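Local atomic coordinates of thermostable monoacylglycerol lipase (Bacillus, PDB entry 4LHE), a protein that hydrolyses monoacylglycerols to free fatty acid and glycerol, and adopts the alpha/beta hydrolase fold. Residues Glu63-Thr68 with Thr164-Gln169. Sequence-based numbering, arbitrary orientation.
Sequences EDMERT and TASLLQ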
loop_
_atom_site.group_PDB
_atom_site.type_symbol
_atom_site.label_atom_id
_atom_site.label_comp_id
_atom_site.label_asym_id
_atom_site.label_seq_id
_atom_site.Cartn_x
_atom_site.Cartn_y
_atom_site.Cartn_z
ATOM N N GLU A 63 -5.262 16.218 10.865
ATOM C CA GLU A 63 -5.803 17.426 10.235
ATOM C C GLU A 63 -5.181 17.668 8.863
ATOM O O GLU A 63 -5.867 18.087 7.927
ATOM C CB GLU A 63 -5.571 18.638 11.130
ATOM C CG GLU A 63 -6.618 18.819 12.210
ATOM C CD GLU A 63 -6.140 19.768 13.276
ATOM O OE1 GLU A 63 -4.916 19.787 13.519
ATOM O OE2 GLU A 63 -6.972 20.500 13.853
ATOM N N ASP A 64 -3.881 17.408 8.758
ATOM C CA ASP A 64 -3.189 17.406 7.476
ATOM C C ASP A 64 -3.836 16.395 6.544
ATOM O O ASP A 64 -4.193 16.716 5.413
ATOM C CB ASP A 64 -1.712 17.052 7.673
ATOM C CG ASP A 64 -0.900 18.214 8.220
ATOM O OD1 ASP A 64 -1.392 19.364 8.190
ATOM O OD2 ASP A 64 0.236 17.982 8.677
ATOM N N MET A 65 -3.975 15.167 7.031
ATOM C CA MET A 65 -4.684 14.114 6.313
ATOM C C MET A 65 -6.045 14.584 5.791
ATOM O O MET A 65 -6.407 14.328 4.638
ATOM C CB MET A 65 -4.888 12.931 7.261
ATOM C CG MET A 65 -5.838 11.901 6.738
ATOM S SD MET A 65 -4.941 10.685 5.787
ATOM C CE MET A 65 -6.132 9.349 5.822
ATOM N N GLU A 66 -6.783 15.293 6.637
ATOM C CA GLU A 66 -8.155 15.699 6.328
ATOM C C GLU A 66 -8.279 16.556 5.070
ATOM O O GLU A 66 -9.252 16.433 4.323
ATOM C CB GLU A 66 -8.753 16.449 7.520
ATOM C CG GLU A 66 -10.133 16.994 7.249
ATOM C CD GLU A 66 -10.835 17.441 8.502
ATOM O OE1 GLU A 66 -10.188 18.046 9.389
ATOM O OE2 GLU A 66 -12.044 17.179 8.591
ATOM N N ARG A 67 -7.295 17.413 4.817
ATOM C CA ARG A 67 -7.400 18.327 3.674
ATOM C C ARG A 67 -6.885 17.737 2.353
ATOM O O ARG A 67 -7.120 18.312 1.289
ATOM C CB ARG A 67 -6.744 19.688 3.980
ATOM C CG ARG A 67 -5.222 19.697 4.047
ATOM C CD ARG A 67 -4.640 21.115 3.877
ATOM N NE ARG A 67 -4.642 21.913 5.109
ATOM C CZ ARG A 67 -4.417 23.228 5.157
ATOM N NH1 ARG A 67 -4.181 23.922 4.048
ATOM N NH2 ARG A 67 -4.437 23.862 6.323
ATOM N N THR A 68 -6.198 16.593 2.417
ATOM C CA THR A 68 -5.718 15.933 1.204
ATOM C C THR A 68 -6.830 15.190 0.488
ATOM O O THR A 68 -7.819 14.782 1.108
ATOM C CB THR A 68 -4.599 14.915 1.489
ATOM O OG1 THR A 68 -5.126 13.821 2.264
ATOM C CG2 THR A 68 -3.461 15.573 2.225
ATOM N N THR A 164 -13.411 11.722 8.192
ATOM C CA THR A 164 -14.388 10.997 7.402
ATOM C C THR A 164 -14.384 11.534 5.987
ATOM O O THR A 164 -14.792 10.851 5.047
ATOM C CB THR A 164 -15.795 11.014 8.044
ATOM O OG1 THR A 164 -16.377 12.310 7.914
ATOM C CG2 THR A 164 -15.696 10.679 9.498
ATOM N N ALA A 165 -13.889 12.757 5.832
ATOM C CA ALA A 165 -13.661 13.304 4.508
ATOM C C ALA A 165 -12.647 12.427 3.757
ATOM O O ALA A 165 -12.745 12.262 2.539
ATOM C CB ALA A 165 -13.152 14.722 4.615
ATOM N N SER A 166 -11.671 11.879 4.491
ATOM C CA SER A 166 -10.637 11.018 3.901
ATOM C C SER A 166 -11.205 9.678 3.473
ATOM O O SER A 166 -10.804 9.119 2.451
ATOM C CB SER A 166 -9.483 10.793 4.892
ATOM O OG SER A 166 -8.697 11.960 5.029
ATOM N N LEU A 167 -12.127 9.150 4.265
ATOM C CA LEU A 167 -12.781 7.899 3.905
ATOM C C LEU A 167 -13.511 8.016 2.581
ATOM O O LEU A 167 -13.482 7.087 1.780
ATOM C CB LEU A 167 -13.733 7.451 5.007
ATOM C CG LEU A 167 -13.010 6.961 6.256
ATOM C CD1 LEU A 167 -14.002 6.714 7.365
ATOM C CD2 LEU A 167 -12.253 5.687 5.940
ATOM N N LEU A 168 -14.158 9.160 2.351
ATOM C CA LEU A 168 -14.844 9.411 1.091
ATOM C C LEU A 168 -13.839 9.326 -0.047
ATOM O O LEU A 168 -14.115 8.711 -1.091
ATOM C CB LEU A 168 -15.503 10.799 1.093
ATOM C CG LEU A 168 -16.956 10.986 1.540
ATOM C CD1 LEU A 168 -17.715 9.672 1.614
ATOM C CD2 LEU A 168 -17.048 11.736 2.851
ATOM N N GLN A 169 -12.673 9.940 0.163
ATOM C CA GLN A 169 -11.619 9.976 -0.851
ATOM C C GLN A 169 -11.133 8.568 -1.161
ATOM O O GLN A 169 -10.931 8.206 -2.331
ATOM C CB GLN A 169 -10.449 10.842 -0.375
ATOM C CG GLN A 169 -10.763 12.332 -0.300
ATOM C CD GLN A 169 -10.834 12.987 -1.668
ATOM O OE1 GLN A 169 -10.198 12.531 -2.616
ATOM N NE2 GLN A 169 -11.605 14.073 -1.776
HETATM O O HOH W 1 -9.355 13.792 3.142
HETATM O O HOH W 2 -13.776 14.624 7.876
#
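Ala165 and Ser166 of helix 164-179 lie against Glu66 and Met65 of the short helix 62-67, joining two outlying helices of an alpha/beta hydrolase, here in its closed form. The two short segments run in roughly the same direction, at 41°, with axes 8.6 Å apart; small residues on helix 164-179 suit so near an approach. Ala165 offers a methyl to the Glu66 carbonyl, and its backbone N-H, in the first turn of the helix, donates to water 2 (N to water 2.8 Å). That water in turn donates to Glu66 OE2, while Glu66 OE1 forms a salt bridge with Arg140, so the long acid serves both partners. Ser166 fills the middle of the contact. With OG anti to its carbonyl carbon (chi1 -73°), it places OG 3.3 Å from Met65 CG and within hydrogen-bonding distance of water 1, which bridges the segments by also lying within such reach of the carbonyl oxygens of Glu66 and Thr68. Met65, flexible and unbranched, is bent at chi2, and CE, beyond SD, lies 3.8 Å from Ser166 CB; beyond the pair it touches Phe29, Tyr159 and Pro163. An alanine in place of Met65 would probably leave a gap beside Ser166 and deprive those neighbours of their thioether packing. One turn on, Gln169 lays CG near Thr68 O, and its amide oxygen OE1 accepts from Phe70 N, tying the helix to the chain just after Thr68. The hydroxyl of Thr68 folds back on its own turn, OG1 donating to Met65 O at 2.7 Å, with a C=O...OG1 angle of 135°.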